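Local coordinates for DCN1-like protein 3 (Homo sapiens, PDB 4GBA), which contributes to the neddylation of cullins by promoting NEDD8 transfer from N-terminally acetylated E2 enzymes to cullin–RBX complexes, at residues 49-54 / 69-74; 88-93 / 130-135. All blocks are in the same frame, centred on the assembly; numbering follows the deposited sequence.

Interaction 1 (49-54 / 69-74); sequences WKFQAA and KAISAD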
ATOM      1  N   TRP A  49      -0.337  -4.932   6.826  1.00 30.69           N
ATOM      2  CA  TRP A  49       0.347  -6.068   6.231  1.00 32.64           C
ATOM      3  C   TRP A  49       0.536  -7.199   7.266  1.00 33.75           C
ATOM      4  O   TRP A  49       0.047  -8.312   7.072  1.00 29.89           O
ATOM      5  CB  TRP A  49       1.682  -5.602   5.628  1.00 31.95           C
ATOM      6  CG  TRP A  49       2.627  -6.716   5.181  1.00 36.17           C
ATOM      7  CD1 TRP A  49       2.339  -7.756   4.345  1.00 32.17           C
ATOM      8  CD2 TRP A  49       4.018  -6.854   5.528  1.00 34.00           C
ATOM      9  NE1 TRP A  49       3.457  -8.533   4.146  1.00 31.18           N
ATOM     10  CE2 TRP A  49       4.499  -8.007   4.863  1.00 36.92           C
ATOM     11  CE3 TRP A  49       4.897  -6.118   6.339  1.00 32.49           C
ATOM     12  CZ2 TRP A  49       5.825  -8.447   4.988  1.00 37.62           C
ATOM     13  CZ3 TRP A  49       6.217  -6.553   6.463  1.00 39.29           C
ATOM     14  CH2 TRP A  49       6.666  -7.711   5.790  1.00 42.07           C
ATOM     15  N   LYS A  50       1.220  -6.889   8.369  1.00 31.37           N
ATOM     16  CA  LYS A  50       1.399  -7.820   9.495  1.00 33.30           C
ATOM     17  C   LYS A  50       0.088  -8.430  10.026  1.00 35.86           C
ATOM     18  O   LYS A  50       0.055  -9.600  10.406  1.00 32.88           O
ATOM     19  CB  LYS A  50       2.139  -7.119  10.637  1.00 32.70           C
ATOM     20  CG  LYS A  50       3.478  -7.693  10.919  1.00 41.29           C
ATOM     21  CD  LYS A  50       4.310  -7.752   9.676  1.00 41.96           C
ATOM     22  CE  LYS A  50       5.595  -8.520   9.950  1.00 41.42           C
ATOM     23  NZ  LYS A  50       5.270  -9.801  10.601  1.00 38.22           N
ATOM     24  N   PHE A  51      -0.988  -7.636  10.063  1.00 35.01           N
ATOM     25  CA  PHE A  51      -2.280  -8.138  10.540  1.00 33.49           C
ATOM     26  C   PHE A  51      -3.045  -8.839   9.427  1.00 32.83           C
ATOM     27  O   PHE A  51      -4.134  -9.374   9.651  1.00 31.42           O
ATOM     28  CB  PHE A  51      -3.146  -7.004  11.105  1.00 35.37           C
ATOM     29  CG  PHE A  51      -2.603  -6.385  12.372  1.00 35.48           C
ATOM     30  CD1 PHE A  51      -1.369  -6.765  12.882  1.00 36.33           C
ATOM     31  CD2 PHE A  51      -3.335  -5.432  13.052  1.00 36.47           C
ATOM     32  CE1 PHE A  51      -0.872  -6.198  14.041  1.00 32.39           C
ATOM     33  CE2 PHE A  51      -2.850  -4.862  14.214  1.00 38.74           C
ATOM     34  CZ  PHE A  51      -1.615  -5.250  14.710  1.00 37.39           C
ATOM     35  N   GLN A  52      -2.483  -8.805   8.219  1.00 34.95           N
ATOM     36  CA  GLN A  52      -3.119  -9.419   7.050  1.00 40.82           C
ATOM     37  C   GLN A  52      -4.561  -8.941   6.858  1.00 37.77           C
ATOM     38  O   GLN A  52      -5.475  -9.763   6.714  1.00 41.53           O
ATOM     39  CB  GLN A  52      -3.126 -10.946   7.188  1.00 38.91           C
ATOM     40  CG  GLN A  52      -1.779 -11.573   7.491  1.00 40.66           C
ATOM     41  CD  GLN A  52      -1.822 -13.081   7.334  1.00 53.65           C
ATOM     42  OE1 GLN A  52      -1.828 -13.825   8.318  1.00 53.15           O
ATOM     43  NE2 GLN A  52      -1.879 -13.540   6.089  1.00 59.11           N
ATOM     44  N   ALA A  53      -4.767  -7.627   6.870  1.00 33.23           N
ATOM     45  CA  ALA A  53      -6.110  -7.072   6.769  1.00 41.33           C
ATOM     46  C   ALA A  53      -6.716  -7.162   5.343  1.00 45.50           C
ATOM     47  O   ALA A  53      -7.727  -7.848   5.108  1.00 49.60           O
ATOM     48  CB  ALA A  53      -6.114  -5.650   7.268  1.00 38.08           C
ATOM     49  N   ALA A  54      -6.102  -6.457   4.403  1.00 40.44           N
ATOM     50  CA  ALA A  54      -6.589  -6.390   3.014  1.00 49.24           C
ATOM     51  C   ALA A  54      -7.926  -5.634   2.799  1.00 49.37           C
ATOM     52  O   ALA A  54      -8.286  -5.310   1.655  1.00 58.50           O
ATOM     53  CB  ALA A  54      -6.628  -7.794   2.372  1.00 50.60           C
ATOM     54  N   LYS A  69      -0.423 -10.850  18.258  1.00 35.56           N
ATOM     55  CA  LYS A  69       0.382 -12.039  18.571  1.00 41.40           C
ATOM     56  C   LYS A  69       1.609 -12.189  17.671  1.00 37.45           C
ATOM     57  O   LYS A  69       2.687 -12.524  18.141  1.00 38.06           O
ATOM     58  CB  LYS A  69      -0.463 -13.320  18.517  1.00 45.87           C
ATOM     59  CG  LYS A  69      -1.480 -13.446  19.651  1.00 53.57           C
ATOM     60  CD  LYS A  69      -2.460 -14.600  19.425  1.00 53.55           C
ATOM     61  CE  LYS A  69      -3.744 -14.369  20.218  1.00 51.32           C
ATOM     62  NZ  LYS A  69      -4.847 -15.268  19.778  1.00 59.35           N
ATOM     63  N   ALA A  70       1.445 -11.935  16.376  1.00 38.38           N
ATOM     64  CA  ALA A  70       2.535 -12.119  15.418  1.00 35.61           C
ATOM     65  C   ALA A  70       3.720 -11.202  15.694  1.00 35.75           C
ATOM     66  O   ALA A  70       4.866 -11.560  15.417  0.58 35.46           O
ATOM     67  CB  ALA A  70       2.034 -11.933  13.981  1.00 33.67           C
ATOM     68  N   ILE A  71       3.443 -10.015  16.226  1.00 35.28           N
ATOM     69  CA  ILE A  71       4.496  -9.049  16.509  1.00 35.00           C
ATOM     70  C   ILE A  71       4.766  -8.938  18.016  1.00 34.26           C
ATOM     71  O   ILE A  71       5.539  -8.092  18.462  1.00 33.43           O
ATOM     72  CB  ILE A  71       4.178  -7.678  15.895  1.00 32.73           C
ATOM     73  CG1 ILE A  71       2.916  -7.087  16.535  1.00 34.14           C
ATOM     74  CG2 ILE A  71       4.011  -7.828  14.384  1.00 33.74           C
ATOM     75  CD1 ILE A  71       2.660  -5.626  16.196  1.00 30.17           C
ATOM     76  N   SER A  72       4.139  -9.826  18.782  1.00 36.36           N
ATOM     77  CA  SER A  72       4.327  -9.905  20.231  1.00 37.14           C
ATOM     78  C   SER A  72       4.072  -8.580  20.930  1.00 35.81           C
ATOM     79  O   SER A  72       4.967  -8.003  21.563  1.00 34.21           O
ATOM     80  CB  SER A  72       5.713 -10.460  20.583  1.00 35.81           C
ATOM     81  OG  SER A  72       5.765 -11.828  20.232  1.00 35.68           O
ATOM     82  N   ALA A  73       2.837  -8.113  20.799  1.00 34.94           N
ATOM     83  CA  ALA A  73       2.406  -6.900  21.457  1.00 36.49           C
ATOM     84  C   ALA A  73       0.992  -7.118  21.946  1.00 36.34           C
ATOM     85  O   ALA A  73       0.190  -7.808  21.309  1.00 34.65           O
ATOM     86  CB  ALA A  73       2.473  -5.707  20.506  1.00 33.02           C
ATOM     87  N   ASP A  74       0.705  -6.556  23.112  1.00 34.00           N
ATOM     88  CA  ASP A  74      -0.654  -6.511  23.622  1.00 36.90           C
ATOM     89  C   ASP A  74      -0.950  -5.078  24.097  1.00 37.36           C
ATOM     90  O   ASP A  74      -1.870  -4.834  24.884  1.00 37.78           O
ATOM     91  CB  ASP A  74      -0.861  -7.537  24.738  1.00 35.06           C
ATOM     92  CG  ASP A  74       0.031  -7.277  25.951  1.00 36.33           C
ATOM     93  OD1 ASP A  74       0.758  -6.253  25.984  1.00 35.57           O
ATOM     94  OD2 ASP A  74      -0.020  -8.090  26.902  1.00 44.06           O
TER
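K50 and I71 meet where helices 42-50 and 61-71 end beside each other, their CA atoms about 7.4 Å apart. The K50 side chain starts out toward the partner helix, with CB 4.2 Å from I71 CG2. The next carbon makes the tighter contact: K50 CG lies 3.5 Å from I71 CG2, the closest approach between the segments. At chi2 (53°) the chain bends, so that CD leaves the isoleucine and settles 3.7 Å above one face of the W49 indole, displaced toward the rim. The chain bends again at chi4, and NZ keeps a long, weak ion pair with E89; the aliphatic part of the lysine also touches L86 of helix 76-89.

Both helices finish in Schellman motifs. Q52 and S72 take up positive phi, and their backbone nitrogens bond back into the last turn, Q52 N to W49 O at 2.8 Å and S72 N to K69 O at 3.1 Å. The chain between them returns through the short strand 59-60, paired with strand 22-23, a helix-loop-helix layout consistent with the EF-hand-like architecture of the DCUN1 domain.

I71 divides its branches between two partners. CG1 occupies the crowded position between backbone N and carbonyl carbon (chi1 64°), which leaves CG2 anti to the carbonyl carbon and turned to K50; an extended chi2 (169°) then carries CD1 on to F51. I71 CD1 comes to the edge of the phenyl ring, near its plane, 4.2 Å from F51 CE1, and the two side chains run at about a right angle. The buried F51 ring also packs edge-to-face with F59 and touches C68 of helix 61-71.

Interaction 2 (88-93 / 130-135); sequences TEAKQE and FTQNNP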
ATOM      1  N   THR A  88      12.641  -2.612   9.225  1.00 42.19           N
ATOM      2  CA  THR A  88      13.764  -3.432   8.791  1.00 41.62           C
ATOM      3  C   THR A  88      13.296  -4.665   8.044  1.00 38.41           C
ATOM      4  O   THR A  88      13.827  -4.991   6.985  1.00 42.42           O
ATOM      5  CB  THR A  88      14.652  -3.835   9.988  1.00 43.38           C
ATOM      6  OG1 THR A  88      15.428  -2.702  10.380  1.00 45.40           O
ATOM      7  CG2 THR A  88      15.598  -4.960   9.617  1.00 42.48           C
ATOM      8  N   GLU A  89      12.300  -5.345   8.597  1.00 39.71           N
ATOM      9  CA  GLU A  89      11.725  -6.535   7.963  1.00 42.44           C
ATOM     10  C   GLU A  89      11.284  -6.244   6.528  1.00 44.51           C
ATOM     11  O   GLU A  89      11.588  -7.004   5.607  1.00 45.47           O
ATOM     12  CB  GLU A  89      10.526  -7.011   8.776  1.00 41.96           C
ATOM     13  CG  GLU A  89      10.044  -8.415   8.476  1.00 40.22           C
ATOM     14  CD  GLU A  89       8.960  -8.856   9.451  1.00 46.26           C
ATOM     15  OE1 GLU A  89       8.793  -8.199  10.502  1.00 49.52           O
ATOM     16  OE2 GLU A  89       8.267  -9.854   9.173  1.00 48.51           O
ATOM     17  N   ALA A  90      10.578  -5.128   6.349  1.00 41.81           N
ATOM     18  CA  ALA A  90      10.005  -4.758   5.055  1.00 39.88           C
ATOM     19  C   ALA A  90      11.062  -4.415   4.009  1.00 43.07           C
ATOM     20  O   ALA A  90      10.744  -4.253   2.835  1.00 43.84           O
ATOM     21  CB  ALA A  90       9.027  -3.603   5.216  1.00 41.16           C
ATOM     22  N   LYS A  91      12.315  -4.310   4.438  1.00 45.30           N
ATOM     23  CA  LYS A  91      13.422  -4.030   3.525  1.00 44.52           C
ATOM     24  C   LYS A  91      14.040  -5.297   2.927  1.00 46.85           C
ATOM     25  O   LYS A  91      14.683  -5.236   1.884  1.00 47.83           O
ATOM     26  CB  LYS A  91      14.508  -3.207   4.224  1.00 46.33           C
ATOM     27  CG  LYS A  91      14.243  -1.717   4.231  1.00 47.37           C
ATOM     28  CD  LYS A  91      15.550  -0.944   4.218  1.00 54.04           C
ATOM     29  CE  LYS A  91      16.163  -0.852   5.611  1.00 58.62           C
ATOM     30  NZ  LYS A  91      15.629   0.316   6.391  1.00 57.65           N
ATOM     31  N   GLN A  92      13.856  -6.434   3.593  1.00 43.94           N
ATOM     32  CA  GLN A  92      14.375  -7.697   3.085  1.00 48.05           C
ATOM     33  C   GLN A  92      13.630  -8.056   1.804  1.00 48.19           C
ATOM     34  O   GLN A  92      12.421  -7.865   1.716  1.00 47.45           O
ATOM     35  CB  GLN A  92      14.227  -8.821   4.118  1.00 44.66           C
ATOM     36  CG  GLN A  92      14.688  -8.472   5.539  1.00 55.23           C
ATOM     37  CD  GLN A  92      16.087  -7.828   5.609  1.00 66.54           C
ATOM     38  OE1 GLN A  92      17.106  -8.482   5.333  1.00 69.33           O
ATOM     39  NE2 GLN A  92      16.136  -6.543   5.997  1.00 51.85           N
ATOM     40  N   GLU A  93      14.352  -8.595   0.825  1.00 50.23           N
ATOM     41  CA  GLU A  93      13.816  -8.799  -0.523  1.00 50.00           C
ATOM     42  C   GLU A  93      12.514  -9.602  -0.591  1.00 47.98           C
ATOM     43  O   GLU A  93      11.571  -9.210  -1.273  1.00 47.73           O
ATOM     44  CB  GLU A  93      14.866  -9.450  -1.431  1.00 55.83           C
ATOM     45  CG  GLU A  93      14.481  -9.421  -2.904  1.00 63.95           C
ATOM     46  CD  GLU A  93      15.317 -10.350  -3.770  1.00 77.38           C
ATOM     47  OE1 GLU A  93      16.435 -10.732  -3.343  1.00 78.26           O
ATOM     48  OE2 GLU A  93      14.844 -10.696  -4.883  1.00 77.47           O
ATOM     49  N   PHE A 130       6.843   1.962  -1.768  1.00 35.24           N
ATOM     50  CA  PHE A 130       8.254   2.150  -2.107  1.00 37.40           C
ATOM     51  C   PHE A 130       8.984   3.108  -1.159  1.00 39.23           C
ATOM     52  O   PHE A 130      10.129   3.482  -1.414  1.00 39.20           O
ATOM     53  CB  PHE A 130       8.414   2.632  -3.559  1.00 37.65           C
ATOM     54  CG  PHE A 130       8.237   1.539  -4.592  1.00 40.84           C
ATOM     55  CD1 PHE A 130       9.144   0.481  -4.671  1.00 36.28           C
ATOM     56  CD2 PHE A 130       7.176   1.572  -5.491  1.00 39.10           C
ATOM     57  CE1 PHE A 130       8.992  -0.520  -5.612  1.00 35.33           C
ATOM     58  CE2 PHE A 130       7.018   0.563  -6.444  1.00 39.34           C
ATOM     59  CZ  PHE A 130       7.927  -0.481  -6.506  1.00 35.97           C
ATOM     60  N   THR A 131       8.323   3.496  -0.071  1.00 39.18           N
ATOM     61  CA  THR A 131       8.874   4.450   0.901  1.00 37.46           C
ATOM     62  C   THR A 131      10.376   4.269   1.211  1.00 40.93           C
ATOM     63  O   THR A 131      11.135   5.230   1.142  1.00 42.98           O
ATOM     64  CB  THR A 131       8.039   4.462   2.223  1.00 35.79           C
ATOM     65  OG1 THR A 131       6.730   4.995   1.965  1.00 37.35           O
ATOM     66  CG2 THR A 131       8.707   5.299   3.277  1.00 30.15           C
ATOM     67  N   GLN A 132      10.812   3.054   1.536  1.00 39.12           N
ATOM     68  CA  GLN A 132      12.213   2.846   1.925  1.00 43.83           C
ATOM     69  C   GLN A 132      13.163   2.670   0.744  1.00 48.04           C
ATOM     70  O   GLN A 132      14.377   2.714   0.903  1.00 54.26           O
ATOM     71  CB  GLN A 132      12.358   1.656   2.883  1.00 40.39           C
ATOM     72  CG  GLN A 132      11.416   1.721   4.082  1.00 40.49           C
ATOM     73  CD  GLN A 132      11.840   0.815   5.229  1.00 42.61           C
ATOM     74  OE1 GLN A 132      12.516   1.258   6.156  1.00 46.47           O
ATOM     75  NE2 GLN A 132      11.425  -0.446   5.185  1.00 37.37           N
ATOM     76  N   ASN A 133      12.608   2.461  -0.442  1.00 49.13           N
ATOM     77  CA  ASN A 133      13.415   2.130  -1.616  1.00 51.13           C
ATOM     78  C   ASN A 133      12.790   2.653  -2.900  1.00 46.96           C
ATOM     79  O   ASN A 133      12.172   1.890  -3.640  1.00 45.48           O
ATOM     80  CB  ASN A 133      13.632   0.607  -1.723  1.00 42.96           C
ATOM     81  CG  ASN A 133      12.307  -0.185  -1.846  1.00 48.28           C
ATOM     82  OD1 ASN A 133      11.223   0.323  -1.529  1.00 42.08           O
ATOM     83  ND2 ASN A 133      12.402  -1.436  -2.313  1.00 47.74           N
ATOM     84  N   ASN A 134      12.938   3.951  -3.155  1.00 45.06           N
ATOM     85  CA  ASN A 134      12.432   4.538  -4.395  1.00 43.64           C
ATOM     86  C   ASN A 134      13.243   4.093  -5.611  1.00 45.70           C
ATOM     87  O   ASN A 134      14.430   4.405  -5.727  1.00 46.94           O
ATOM     88  CB  ASN A 134      12.411   6.073  -4.336  1.00 47.23           C
ATOM     89  CG  ASN A 134      11.044   6.641  -3.940  1.00 51.46           C
ATOM     90  OD1 ASN A 134      10.322   6.068  -3.121  1.00 52.76           O
ATOM     91  ND2 ASN A 134      10.699   7.786  -4.514  1.00 48.42           N
ATOM     92  N   PRO A 135      12.608   3.355  -6.526  1.00 41.56           N
ATOM     93  CA  PRO A 135      13.281   3.037  -7.789  1.00 43.71           C
ATOM     94  C   PRO A 135      13.408   4.304  -8.648  1.00 43.99           C
ATOM     95  O   PRO A 135      12.566   5.206  -8.560  1.00 40.28           O
ATOM     96  CB  PRO A 135      12.331   2.034  -8.458  1.00 41.83           C
ATOM     97  CG  PRO A 135      11.289   1.689  -7.418  1.00 44.45           C
ATOM     98  CD  PRO A 135      11.226   2.858  -6.488  1.00 39.47           C
TER
HETATM   99  O   HOH W   1      10.645  -1.279   2.496  1.00 41.55           O
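Q132 reaches across to K91 with its amide, and the lysine folds against it at two places. K91 CG lies 3.2 Å from Q132 NE2, while its NZ donates a hydrogen bond to Q132 OE1 at 3.3 Å. Bends at chi3 and chi4 curl the lysine so that the ammonium arrives above the carbonyl plane, 56° out of it. The glutamine is by contrast extended beyond CG, and the two side chains run roughly perpendicular to each other.

Q132 NE2 is held elsewhere too: it is hydrogen-bonded to L87 O, and Q132 NE2 donates to a water at 2.9 Å that in turn gives a weak bond to A90 O. With OE1 engaged by K91, the amide is tied at both ends. A90 CB lies 4.0 Å from Q132 NE2.

Each segment contains a type I beta turn, E89 to Q92 and F130 to N133, joining helix ends within the cullin-binding region of the helical DCUN1 domain. The first links helix 76-89 to helix 93-107, whose N-cap position is Q92; the second begins the connection from helix 119-129 to helix 138-147. The Q92 side chain folds back on its own turn, NE2 bonding T88 O almost straight (168°), while K91 N reaches that oxygen from the opposite face of its carbonyl plane. P135 CG sits over one face of the F130 ring, toward its rim.

Helix 76-89 connects the two sites: it follows helix 61-71 of interaction 1, and its C-terminal end carries the first segment of interaction 2. Interaction 1 is a buried contact between two helix ends close in sequence, made through hydrocarbon, including the aliphatic part of a lysine, without a hydrogen bond across it. Interaction 2 is partly buried, joins two turns farther apart along the chain, and relies on a glutamine amide, a lysine and a water. W49 CZ3 packs 4.3 Å from A90 CB, bringing the two sites into direct contact. E89, at the end of helix 76-89, pairs with K95 of helix 93-107 and weakly with K50, tying the two sites together.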